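Local coordinates for AB hydrolase-1 domain-containing protein (Streptococcus mutans, PDB 4L9A), which probably hydrolyses carboxylic esters, as an enzyme of the alpha/beta hydrolase fold, at residues Phe46-Gly51 against Asp57-Ile62; Ile63-Asp68 against Ser273-Ile278; Thr74-Ala77 against Gly81-Pro84; Ala134-Ile139 against Ser287-Leu292; Arg183-Ser188 against Gly265-Leu270. One frame throughout, in Å; residues are numbered along the deposited sequence.

Interaction 1 of 5, residues Phe46-Gly51 against Asp57-Ile62; sequences FLSGAG and DNFANI
Phe46 lays the rim of its ring over one face of Phe59, with CD1 3.5 Å from CG of Phe59. The planes are inclined at 43°, an oblique packing that is neither a stack nor a T. At the edge of the Phe46 ring, Ile62 adds its CG2 methyl, 3.9 Å from CE1 of Phe46. Two rings and a branched chain suit this buried seam between strand 43-47 and the short helices behind it.

Beyond the rings the contact turns polar. Asn58 sends ND2 to Ser48 OG, a nearly straight bond of 3.0 Å lying in the amide plane; CG anti to the backbone N (chi1 -169°) carries the amide across. A water accepts from both Asn58 ND2 and Gly49 N, so both N-H groups of the amide are used. Thr55 also bonds Ser48 OG, while His271 and Trp272 hold Asn58 OD1 and thereby fix the amide's rotation.

The segment 46-51 leaves the strand where alpha/beta hydrolases commonly build their oxyanion hole. Apolar packing thus seats the strand end, and a fully engaged amide, bridged by water to the Gly49 N-H, probably helps set the path of that loop.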
# COMPACT_ATOMS: atom_id res chain seq x y z
N PHE A 46 -3.98 1.76 5.79
CA PHE A 46 -3.68 1.58 4.37
C PHE A 46 -2.39 2.25 3.94
O PHE A 46 -2.13 3.42 4.26
CB PHE A 46 -4.83 2.13 3.51
CG PHE A 46 -6.13 1.43 3.73
CD1 PHE A 46 -6.50 0.35 2.93
CD2 PHE A 46 -7.00 1.84 4.73
CE1 PHE A 46 -7.70 -0.30 3.14
CE2 PHE A 46 -8.21 1.19 4.95
CZ PHE A 46 -8.56 0.12 4.15
N LEU A 47 -1.60 1.51 3.17
CA LEU A 47 -0.40 2.05 2.55
C LEU A 47 -0.42 1.72 1.06
O LEU A 47 -0.72 0.59 0.67
CB LEU A 47 0.87 1.47 3.18
CG LEU A 47 1.14 1.68 4.67
CD1 LEU A 47 2.33 0.83 5.11
CD2 LEU A 47 1.35 3.18 5.00
N SER A 48 -0.10 2.71 0.24
CA SER A 48 -0.14 2.57 -1.19
C SER A 48 1.17 2.02 -1.73
O SER A 48 2.16 1.88 -0.99
CB SER A 48 -0.45 3.93 -1.83
OG SER A 48 -1.75 4.32 -1.45
N GLY A 49 1.18 1.71 -3.02
CA GLY A 49 2.41 1.36 -3.69
C GLY A 49 3.07 2.64 -4.14
O GLY A 49 2.82 3.71 -3.60
N ALA A 50 3.94 2.52 -5.13
CA ALA A 50 4.65 3.66 -5.67
C ALA A 50 3.68 4.27 -6.66
O ALA A 50 3.04 3.56 -7.44
CB ALA A 50 5.95 3.22 -6.37
N GLY A 51 3.55 5.58 -6.62
CA GLY A 51 2.56 6.23 -7.45
C GLY A 51 2.22 7.56 -6.82
O GLY A 51 2.73 7.88 -5.76
N ASP A 57 -8.15 7.72 -1.67
CA ASP A 57 -8.72 7.63 -3.01
C ASP A 57 -8.35 6.28 -3.63
O ASP A 57 -9.19 5.59 -4.23
CB ASP A 57 -8.14 8.72 -3.91
CG ASP A 57 -8.53 10.13 -3.47
OD1 ASP A 57 -9.58 10.28 -2.83
OD2 ASP A 57 -7.78 11.10 -3.79
N ASN A 58 -7.08 5.94 -3.49
CA ASN A 58 -6.51 4.71 -4.05
C ASN A 58 -7.28 3.48 -3.56
O ASN A 58 -7.58 2.58 -4.34
CB ASN A 58 -5.02 4.64 -3.64
CG ASN A 58 -4.24 3.54 -4.38
OD1 ASN A 58 -4.66 3.07 -5.43
ND2 ASN A 58 -3.09 3.16 -3.82
N PHE A 59 -7.65 3.48 -2.28
CA PHE A 59 -8.29 2.34 -1.65
C PHE A 59 -9.79 2.51 -1.43
O PHE A 59 -10.40 1.80 -0.63
CB PHE A 59 -7.60 2.04 -0.31
CG PHE A 59 -6.27 1.35 -0.45
CD1 PHE A 59 -6.21 -0.04 -0.61
CD2 PHE A 59 -5.09 2.07 -0.41
CE1 PHE A 59 -4.98 -0.69 -0.75
CE2 PHE A 59 -3.85 1.43 -0.55
CZ PHE A 59 -3.80 0.05 -0.72
N ALA A 60 -10.40 3.44 -2.16
CA ALA A 60 -11.81 3.77 -1.95
C ALA A 60 -12.75 2.57 -2.00
O ALA A 60 -13.67 2.45 -1.19
CB ALA A 60 -12.26 4.85 -2.96
N ASN A 61 -12.51 1.68 -2.96
CA ASN A 61 -13.35 0.49 -3.13
C ASN A 61 -13.27 -0.51 -1.98
O ASN A 61 -14.15 -1.35 -1.81
CB ASN A 61 -13.03 -0.21 -4.46
CG ASN A 61 -13.51 0.59 -5.67
OD1 ASN A 61 -14.35 1.49 -5.55
ND2 ASN A 61 -12.98 0.25 -6.85
N ILE A 62 -12.20 -0.45 -1.19
CA ILE A 62 -12.14 -1.27 0.03
C ILE A 62 -12.73 -0.50 1.23
O ILE A 62 -13.57 -1.02 1.98
CB ILE A 62 -10.71 -1.74 0.34
CG1 ILE A 62 -10.22 -2.71 -0.75
CG2 ILE A 62 -10.67 -2.42 1.71
CD1 ILE A 62 -8.75 -3.13 -0.62
O HOH W 1 -0.92 1.82 -4.90

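Interaction 2 of 5, residues Ile63-Asp68 against Ser273-Ile278; sequences IDKLPD and SETNSI
The carboxamide of Asn276 meets Lys65 through OD1 alone, at 3.6 Å from CE of Lys65. That methylene lies beyond OD1 and well above the amide plane, so this is loose packing against the oxygen. The CB of Asn276 points away from the turn, yet its outer end swings back toward the lysine, as a small polar side chain at an exposed helix start can.

The real link is made next door. Lys65 NZ donates to Thr275 OG1 at 2.9 Å, the two side chains crossing at about a right angle. Lys65 runs extended to CE and then bends at its last torsion (chi4 60°), which turns the ammonium group out of the line of the chain and onto the hydroxyl. Thr275 sets OG1 between its backbone N and carbonyl carbon (chi1 62°), leaving CG2 to pack on CG1 of Ile62 at 3.6 Å. A threonine therefore serves both needs, a methyl for the buried side and an oxygen for the lysine.

NZ also bonds the carbonyl O of Asn61, four residues back. Lys65 sits in the type I turn from Ile63 to Leu66, closed by Leu66 N to Ile63 O at 3.1 Å, and Leu279 touches its side chain.

The ammonium group is therefore shared by a backbone carbonyl of helix 60-63 and a hydroxyl in the first turn of helix 275-287. It joins the two helices through neutral acceptors, and the carbonyl's partial negative charge probably helps steady it.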
# COMPACT_ATOMS: atom_id res chain seq x y z
N ILE A 63 -12.29 0.74 1.39
CA ILE A 63 -12.75 1.60 2.48
C ILE A 63 -14.27 1.69 2.51
O ILE A 63 -14.89 1.44 3.54
CB ILE A 63 -12.10 3.00 2.41
CG1 ILE A 63 -10.61 2.88 2.72
CG2 ILE A 63 -12.74 3.97 3.42
CD1 ILE A 63 -9.76 4.03 2.21
N ASP A 64 -14.87 2.01 1.37
CA ASP A 64 -16.32 2.14 1.30
C ASP A 64 -17.06 0.88 1.74
O ASP A 64 -18.21 0.96 2.16
CB ASP A 64 -16.78 2.52 -0.10
CG ASP A 64 -16.38 3.92 -0.48
OD1 ASP A 64 -15.98 4.68 0.42
OD2 ASP A 64 -16.45 4.26 -1.69
N LYS A 65 -16.41 -0.27 1.65
CA LYS A 65 -17.08 -1.53 1.97
C LYS A 65 -16.90 -2.02 3.41
O LYS A 65 -17.54 -2.98 3.84
CB LYS A 65 -16.65 -2.63 0.99
CG LYS A 65 -17.05 -2.40 -0.46
CD LYS A 65 -16.71 -3.63 -1.30
CE LYS A 65 -17.04 -3.43 -2.77
NZ LYS A 65 -16.29 -2.29 -3.35
N LEU A 66 -16.02 -1.37 4.18
CA LEU A 66 -15.81 -1.78 5.56
C LEU A 66 -16.94 -1.24 6.44
O LEU A 66 -17.48 -0.17 6.17
CB LEU A 66 -14.44 -1.31 6.07
CG LEU A 66 -13.21 -2.00 5.47
CD1 LEU A 66 -11.91 -1.26 5.81
CD2 LEU A 66 -13.13 -3.45 5.94
N PRO A 67 -17.32 -1.99 7.50
CA PRO A 67 -18.37 -1.56 8.42
C PRO A 67 -17.97 -0.27 9.11
O PRO A 67 -16.79 -0.10 9.44
CB PRO A 67 -18.42 -2.69 9.46
CG PRO A 67 -17.71 -3.84 8.83
CD PRO A 67 -16.68 -3.24 7.92
N ASP A 68 -18.92 0.63 9.33
CA ASP A 68 -18.60 1.94 9.90
C ASP A 68 -17.93 1.83 11.27
O ASP A 68 -17.27 2.76 11.72
CB ASP A 68 -19.86 2.80 9.98
CG ASP A 68 -20.44 3.09 8.62
OD1 ASP A 68 -21.33 2.33 8.18
OD2 ASP A 68 -20.00 4.07 7.98
N SER A 273 -9.92 -3.61 -8.34
CA SER A 273 -10.81 -4.46 -9.13
C SER A 273 -11.35 -5.71 -8.41
O SER A 273 -12.32 -6.33 -8.87
CB SER A 273 -10.09 -4.91 -10.41
OG SER A 273 -8.91 -5.63 -10.08
N GLU A 274 -10.72 -6.12 -7.31
CA GLU A 274 -11.09 -7.39 -6.70
C GLU A 274 -11.64 -7.24 -5.28
O GLU A 274 -11.45 -8.13 -4.44
CB GLU A 274 -9.91 -8.36 -6.74
CG GLU A 274 -9.38 -8.65 -8.15
CD GLU A 274 -10.42 -9.27 -9.06
OE1 GLU A 274 -11.27 -10.04 -8.56
OE2 GLU A 274 -10.40 -8.97 -10.27
N THR A 275 -12.34 -6.14 -5.02
CA THR A 275 -12.69 -5.78 -3.64
C THR A 275 -13.82 -6.62 -3.04
O THR A 275 -13.93 -6.75 -1.83
CB THR A 275 -12.96 -4.25 -3.47
OG1 THR A 275 -14.08 -3.86 -4.27
CG2 THR A 275 -11.76 -3.47 -3.90
N ASN A 276 -14.66 -7.20 -3.90
CA ASN A 276 -15.68 -8.12 -3.41
C ASN A 276 -15.04 -9.34 -2.78
O ASN A 276 -15.43 -9.78 -1.70
CB ASN A 276 -16.64 -8.54 -4.53
CG ASN A 276 -17.64 -7.45 -4.88
OD1 ASN A 276 -18.08 -6.70 -4.01
ND2 ASN A 276 -17.98 -7.35 -6.16
N SER A 277 -14.04 -9.89 -3.48
CA SER A 277 -13.29 -11.02 -2.97
C SER A 277 -12.47 -10.64 -1.74
O SER A 277 -12.43 -11.39 -0.75
CB SER A 277 -12.37 -11.58 -4.05
OG SER A 277 -11.60 -12.66 -3.56
N ILE A 278 -11.83 -9.48 -1.79
CA ILE A 278 -11.03 -9.01 -0.66
C ILE A 278 -11.89 -8.88 0.59
O ILE A 278 -11.53 -9.38 1.66
CB ILE A 278 -10.33 -7.67 -0.99
CG1 ILE A 278 -9.35 -7.88 -2.15
CG2 ILE A 278 -9.63 -7.10 0.25
CD1 ILE A 278 -8.86 -6.56 -2.80

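Interaction 3 of 5, residues Thr74-Ala77 against Gly81-Pro84; sequences TIDA and GYSP
Asp76 reaches the loop 81-84 at two points, once with its carboxylate and once with its backbone carbonyl. OD2 accepts the N-H of Tyr82 at 3.0 Å, a nearly straight bond (165°) on the anti lone pair, away from the other oxygen; Ser54 OG bonds it too. OD1 takes the backbone N-H of Thr55. Three bonds thus grip the buried carboxylate and should fix its rotation while spreading its charge, probably favouring the ionised form.

Ser83 OG donates to Asp76 O at 2.7 Å, approaching from above the carbonyl plane. With OG beside its own backbone N (chi1 -82°), the hydroxyl faces Asp76 and can also accept from Tyr34 N, which satisfies it in both roles; CB of Ser83 then rests 3.4 Å from Ala77 O.

Gly81 passes close beside the carboxylate, its CA 3.5 Å from Asp76 OD2. Its positive phi and the lack of room for a CB beside OD2 both suit glycine. The spacing of Asp76, Gly81 and Ser83 matches the Asp-x-x-x-x-Gly-x-Ser motif that follows this strand in many alpha/beta hydrolases.

Strand 71-75 runs between strands 33-38 and 43-47, and the contact lies at its C-terminal side. Ile75 packs on helix 93-106 on one side of the sheet, Thr74 touches helix 55-58, and the Tyr82 ring meets those of Tyr34 and Tyr200.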
# COMPACT_ATOMS: atom_id res chain seq x y z
N THR A 74 -5.57 6.18 6.57
CA THR A 74 -4.80 6.16 5.34
C THR A 74 -3.63 7.12 5.49
O THR A 74 -3.74 8.18 6.14
CB THR A 74 -5.64 6.53 4.12
OG1 THR A 74 -5.98 7.92 4.16
CG2 THR A 74 -6.93 5.69 4.07
N ILE A 75 -2.51 6.75 4.87
CA ILE A 75 -1.28 7.52 4.95
C ILE A 75 -0.67 7.73 3.57
O ILE A 75 -0.45 6.75 2.83
CB ILE A 75 -0.25 6.80 5.86
CG1 ILE A 75 -0.82 6.60 7.26
CG2 ILE A 75 1.06 7.59 5.92
CD1 ILE A 75 0.09 5.77 8.18
N ASP A 76 -0.39 8.98 3.20
CA ASP A 76 0.28 9.29 1.94
C ASP A 76 1.79 9.42 2.15
O ASP A 76 2.24 10.20 2.98
CB ASP A 76 -0.25 10.59 1.32
CG ASP A 76 -1.68 10.46 0.81
OD1 ASP A 76 -2.35 9.45 1.14
OD2 ASP A 76 -2.15 11.39 0.10
N ALA A 77 2.58 8.66 1.40
CA ALA A 77 4.04 8.78 1.48
C ALA A 77 4.49 10.15 0.96
O ALA A 77 3.78 10.79 0.19
CB ALA A 77 4.73 7.65 0.69
N GLY A 81 0.25 11.81 -3.55
CA GLY A 81 -1.04 12.25 -3.07
C GLY A 81 -0.95 13.66 -2.53
O GLY A 81 -0.42 14.55 -3.19
N TYR A 82 -1.45 13.88 -1.32
CA TYR A 82 -1.45 15.23 -0.78
C TYR A 82 -0.36 15.43 0.28
O TYR A 82 -0.31 16.48 0.92
CB TYR A 82 -2.83 15.61 -0.23
CG TYR A 82 -3.91 15.62 -1.28
CD1 TYR A 82 -4.08 16.71 -2.13
CD2 TYR A 82 -4.78 14.54 -1.42
CE1 TYR A 82 -5.07 16.72 -3.10
CE2 TYR A 82 -5.78 14.55 -2.38
CZ TYR A 82 -5.92 15.64 -3.22
OH TYR A 82 -6.92 15.63 -4.18
N SER A 83 0.50 14.44 0.48
CA SER A 83 1.66 14.70 1.35
C SER A 83 2.61 15.67 0.65
O SER A 83 2.55 15.81 -0.57
CB SER A 83 2.38 13.41 1.75
OG SER A 83 1.71 12.80 2.86
N PRO A 84 3.46 16.35 1.42
CA PRO A 84 4.34 17.35 0.80
C PRO A 84 5.39 16.71 -0.12
O PRO A 84 5.74 15.52 0.02
CB PRO A 84 5.04 18.00 2.00
CG PRO A 84 4.14 17.73 3.18
CD PRO A 84 3.59 16.34 2.89

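Interaction 4 of 5, residues Ala134-Ile139 against Ser287-Leu292; sequences ACLGFI and SNHEKL
Leu136 points its side chain at the type I turn of the C-terminal residues, with His289, Lys291 and Leu292 gathered round it. One methyl, CD2, sits over the imidazole of His289, 4.2 Å from the ring centroid and 30° off the normal, an off-centre CH-pi contact. The same methyl touches CB of Lys291 at 3.7 Å. The other branch, CD1, faces CD1 of Leu292; this pair is modelled at only 3.3 Å, and with the unusual torsions of the terminal leucine its detail is doubtful. A branched leucine suits the place because its methyls diverge, one to the imidazole and Lys291 CB, the other toward Leu292.

The His289 ring is turned so that its edge, at NE2, meets the backbone O of Leu136. The bond is bent and the modelled 2.5 Å is too short to trust in detail, but NE2 is the donor and the carbonyl the acceptor. The other ring nitrogen, ND1, accepts Lys291 N at 3.1 Å, almost in the ring plane. CG lying roughly anti to the backbone N (chi1 -156°) extends the imidazole out to the strand, and the ND1 bond, inside the turn from His289 to Leu292, holds it there.

Strand 134-141 lies in the sheet between strands 111-117 and 235-239. Leu136 also packs on Leu113 and Pro42, and His289 on Pro234, while Cys135 turns to helix 120-130 on the opposite side. The tail that follows helix 275-287 thereby folds back against the start of this strand.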
# COMPACT_ATOMS: atom_id res chain seq x y z
N ALA A 134 -1.27 -3.76 18.70
CA ALA A 134 -1.42 -5.14 18.27
C ALA A 134 -1.91 -5.26 16.84
O ALA A 134 -2.98 -4.77 16.49
CB ALA A 134 -2.35 -5.90 19.21
N CYS A 135 -1.13 -5.95 16.02
CA CYS A 135 -1.53 -6.23 14.66
C CYS A 135 -2.39 -7.49 14.60
O CYS A 135 -1.97 -8.55 15.07
CB CYS A 135 -0.29 -6.40 13.78
SG CYS A 135 -0.68 -6.60 12.05
N LEU A 136 -3.58 -7.37 14.04
CA LEU A 136 -4.48 -8.52 13.93
C LEU A 136 -4.42 -9.24 12.57
O LEU A 136 -4.98 -10.32 12.41
CB LEU A 136 -5.92 -8.10 14.19
CG LEU A 136 -6.17 -7.46 15.55
CD1 LEU A 136 -7.59 -6.94 15.64
CD2 LEU A 136 -5.88 -8.46 16.65
N GLY A 137 -3.76 -8.63 11.59
CA GLY A 137 -3.76 -9.21 10.26
C GLY A 137 -3.06 -8.35 9.24
O GLY A 137 -2.96 -7.13 9.37
N PHE A 138 -2.56 -9.01 8.20
CA PHE A 138 -1.97 -8.34 7.05
C PHE A 138 -2.79 -8.67 5.81
O PHE A 138 -3.10 -9.83 5.58
CB PHE A 138 -0.52 -8.77 6.86
CG PHE A 138 0.12 -8.21 5.62
CD1 PHE A 138 0.54 -6.89 5.58
CD2 PHE A 138 0.32 -9.01 4.50
CE1 PHE A 138 1.13 -6.36 4.44
CE2 PHE A 138 0.90 -8.50 3.36
CZ PHE A 138 1.31 -7.17 3.32
N ILE A 139 -3.14 -7.65 5.04
CA ILE A 139 -3.87 -7.84 3.79
C ILE A 139 -3.01 -7.26 2.68
O ILE A 139 -2.81 -6.05 2.60
CB ILE A 139 -5.24 -7.12 3.80
CG1 ILE A 139 -6.02 -7.45 5.09
CG2 ILE A 139 -6.03 -7.48 2.57
CD1 ILE A 139 -6.33 -8.92 5.28
N SER A 287 -14.07 -12.59 11.62
CA SER A 287 -15.07 -13.38 12.32
C SER A 287 -14.43 -14.53 13.09
O SER A 287 -15.00 -15.02 14.07
CB SER A 287 -16.12 -13.91 11.35
OG SER A 287 -15.54 -14.81 10.43
N ASN A 288 -13.24 -14.95 12.67
CA ASN A 288 -12.58 -16.12 13.26
C ASN A 288 -11.27 -15.83 14.01
O ASN A 288 -10.51 -16.75 14.30
CB ASN A 288 -12.33 -17.18 12.19
CG ASN A 288 -13.62 -17.68 11.56
OD1 ASN A 288 -13.79 -17.61 10.34
ND2 ASN A 288 -14.53 -18.18 12.39
N HIS A 289 -11.02 -14.56 14.33
CA HIS A 289 -9.75 -14.15 14.93
C HIS A 289 -9.81 -14.29 16.45
O HIS A 289 -10.67 -13.70 17.09
CB HIS A 289 -9.44 -12.71 14.54
CG HIS A 289 -7.99 -12.36 14.60
ND1 HIS A 289 -7.24 -12.47 15.75
CD2 HIS A 289 -7.14 -11.90 13.65
CE1 HIS A 289 -6.00 -12.09 15.51
NE2 HIS A 289 -5.91 -11.74 14.24
N GLU A 290 -8.89 -15.08 17.02
CA GLU A 290 -8.93 -15.37 18.46
C GLU A 290 -8.35 -14.26 19.33
O GLU A 290 -8.25 -14.41 20.55
CB GLU A 290 -8.18 -16.66 18.79
CG GLU A 290 -8.01 -17.65 17.66
CD GLU A 290 -7.34 -18.93 18.15
OE1 GLU A 290 -6.56 -18.86 19.13
OE2 GLU A 290 -7.60 -20.00 17.57
N LYS A 291 -7.96 -13.15 18.70
CA LYS A 291 -7.50 -11.99 19.46
C LYS A 291 -8.55 -10.88 19.51
O LYS A 291 -8.38 -9.87 20.20
CB LYS A 291 -6.18 -11.45 18.89
CG LYS A 291 -5.01 -12.42 18.98
CD LYS A 291 -4.62 -12.70 20.43
CE LYS A 291 -3.34 -13.53 20.50
NZ LYS A 291 -2.19 -12.85 19.82
N LEU A 292 -9.65 -11.07 18.77
CA LEU A 292 -10.76 -10.12 18.76
C LEU A 292 -11.72 -10.37 19.93
O LEU A 292 -11.86 -11.50 20.39
CB LEU A 292 -11.52 -10.19 17.43
CG LEU A 292 -11.32 -9.05 16.45
CD1 LEU A 292 -10.38 -8.01 17.02
CD2 LEU A 292 -10.79 -9.55 15.13

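Interaction 5 of 5, residues Arg183-Ser188 against Gly265-Leu270; sequences RSHFSS and GQHHYL
His185 and His267 carry the aromatic part of the contact, approaching from opposite directions until NE2 of His185 lies 3.4 Å from NE2 of His267. The ring centroids are 5.3 Å apart and the planes inclined at 35°, an oblique meeting. Packing adds to it: CB of Ser184 lies over one face of the His185 ring, 4.2 Å above its centre, and Ser273 touches both imidazoles.

A backbone hydrogen bond holds the His267 ring: Tyr269 N donates to His267 ND1 at 3.0 Å, near the ring plane, which fixes the imidazole against its own loop. His267 takes the confined position between its backbone N and carbonyl carbon (chi1 54°), folding the ring back toward that N-H. Asn61 ND2 bonds the backbone O of His185, tying the end of that helical segment to helix 60-63.

Helix 171-185 belongs to the helical insertion after strand 134-141, the usual place of a cap in this fold. The loop 265-270 carries His268, whose bonds to Glu142 and, weakly, Ser118 are consistent with a catalytic triad. Two imidazole nitrogens this close would probably disfavour protonation of both rings at once.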
# COMPACT_ATOMS: atom_id res chain seq x y z
N ARG A 183 -10.67 3.94 -14.65
CA ARG A 183 -11.96 4.28 -15.24
C ARG A 183 -12.93 3.08 -15.19
O ARG A 183 -14.13 3.25 -14.97
CB ARG A 183 -11.78 4.77 -16.68
CG ARG A 183 -12.93 5.64 -17.21
CD ARG A 183 -12.60 6.24 -18.58
NE ARG A 183 -12.63 7.70 -18.54
CZ ARG A 183 -11.59 8.49 -18.81
NH1 ARG A 183 -10.42 7.96 -19.16
NH2 ARG A 183 -11.72 9.80 -18.75
N SER A 184 -12.40 1.88 -15.39
CA SER A 184 -13.23 0.68 -15.41
C SER A 184 -13.67 0.26 -14.01
O SER A 184 -14.68 -0.42 -13.85
CB SER A 184 -12.48 -0.47 -16.08
OG SER A 184 -12.20 -0.18 -17.44
N HIS A 185 -12.92 0.66 -12.99
CA HIS A 185 -13.16 0.11 -11.66
C HIS A 185 -13.67 1.10 -10.62
O HIS A 185 -13.97 0.71 -9.49
CB HIS A 185 -11.90 -0.61 -11.15
CG HIS A 185 -11.50 -1.76 -12.02
ND1 HIS A 185 -12.34 -2.81 -12.29
CD2 HIS A 185 -10.35 -2.02 -12.69
CE1 HIS A 185 -11.74 -3.67 -13.08
NE2 HIS A 185 -10.52 -3.22 -13.34
N PHE A 186 -13.78 2.37 -10.98
CA PHE A 186 -14.29 3.37 -10.05
C PHE A 186 -15.52 4.05 -10.64
O PHE A 186 -15.68 4.09 -11.86
CB PHE A 186 -13.24 4.45 -9.73
CG PHE A 186 -12.14 3.99 -8.82
CD1 PHE A 186 -12.30 4.00 -7.44
CD2 PHE A 186 -10.91 3.60 -9.34
CE1 PHE A 186 -11.27 3.59 -6.60
CE2 PHE A 186 -9.88 3.20 -8.51
CZ PHE A 186 -10.06 3.20 -7.13
N SER A 187 -16.38 4.60 -9.78
CA SER A 187 -17.46 5.46 -10.23
C SER A 187 -16.83 6.69 -10.87
O SER A 187 -15.67 7.01 -10.59
CB SER A 187 -18.33 5.89 -9.04
OG SER A 187 -17.54 6.62 -8.11
N SER A 188 -17.57 7.38 -11.73
CA SER A 188 -17.04 8.57 -12.37
C SER A 188 -16.54 9.55 -11.31
O SER A 188 -15.51 10.22 -11.50
CB SER A 188 -18.11 9.22 -13.25
OG SER A 188 -19.33 9.36 -12.53
N GLY A 265 -7.48 -11.81 -10.52
CA GLY A 265 -7.14 -10.58 -11.20
C GLY A 265 -6.38 -10.72 -12.50
O GLY A 265 -5.77 -11.75 -12.78
N GLN A 266 -6.41 -9.65 -13.30
CA GLN A 266 -5.71 -9.62 -14.58
C GLN A 266 -4.66 -8.52 -14.62
O GLN A 266 -4.02 -8.31 -15.65
CB GLN A 266 -6.70 -9.42 -15.73
CG GLN A 266 -8.15 -9.40 -15.29
CD GLN A 266 -8.74 -10.79 -15.22
OE1 GLN A 266 -8.04 -11.78 -15.38
NE2 GLN A 266 -10.04 -10.86 -14.97
N HIS A 267 -4.50 -7.82 -13.51
CA HIS A 267 -3.54 -6.73 -13.44
C HIS A 267 -3.02 -6.52 -12.01
O HIS A 267 -3.43 -7.22 -11.09
CB HIS A 267 -4.15 -5.43 -13.97
CG HIS A 267 -5.44 -5.07 -13.32
ND1 HIS A 267 -5.51 -4.40 -12.12
CD2 HIS A 267 -6.73 -5.29 -13.70
CE1 HIS A 267 -6.77 -4.22 -11.79
NE2 HIS A 267 -7.53 -4.75 -12.73
N HIS A 268 -2.13 -5.56 -11.86
CA HIS A 268 -1.43 -5.32 -10.60
C HIS A 268 -2.30 -4.62 -9.55
O HIS A 268 -2.00 -4.65 -8.35
CB HIS A 268 -0.19 -4.47 -10.92
CG HIS A 268 0.71 -4.20 -9.75
ND1 HIS A 268 1.13 -5.18 -8.87
CD2 HIS A 268 1.32 -3.06 -9.35
CE1 HIS A 268 1.94 -4.65 -7.97
NE2 HIS A 268 2.08 -3.37 -8.25
N TYR A 269 -3.40 -4.01 -9.99
CA TYR A 269 -4.18 -3.14 -9.11
C TYR A 269 -5.41 -3.84 -8.54
O TYR A 269 -6.55 -3.44 -8.79
CB TYR A 269 -4.55 -1.83 -9.83
CG TYR A 269 -3.35 -0.90 -10.00
CD1 TYR A 269 -2.42 -1.10 -11.02
CD2 TYR A 269 -3.15 0.15 -9.12
CE1 TYR A 269 -1.32 -0.26 -11.16
CE2 TYR A 269 -2.05 1.00 -9.25
CZ TYR A 269 -1.15 0.79 -10.27
OH TYR A 269 -0.06 1.63 -10.39
N LEU A 270 -5.15 -4.88 -7.75
CA LEU A 270 -6.22 -5.74 -7.26
C LEU A 270 -7.10 -5.02 -6.25
O LEU A 270 -8.28 -5.32 -6.11
CB LEU A 270 -5.64 -7.03 -6.67
CG LEU A 270 -4.76 -7.80 -7.66
CD1 LEU A 270 -4.25 -9.13 -7.06
CD2 LEU A 270 -5.53 -8.07 -8.96

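In the fold
Interaction 1 closes a short loop between strand 43-47 and the helices after it, and interaction 3 a still shorter one at the C-terminal side of strand 71-75, its neighbour in the sheet. Interaction 2 spans far more of the chain, from the turn 63-68 to helix 275-287, and encloses both interaction 3 and interaction 5. Interaction 4 starts within that span and ends beyond it, so the two cross; it brings the C terminus back to strand 134-141 and likewise encloses interaction 5. That last contact ties the helical insertion to the loop after strand 260-263. Interactions 1, 2 and 5 touch one another, meeting around Asn61, His185, Ser273 and Thr275.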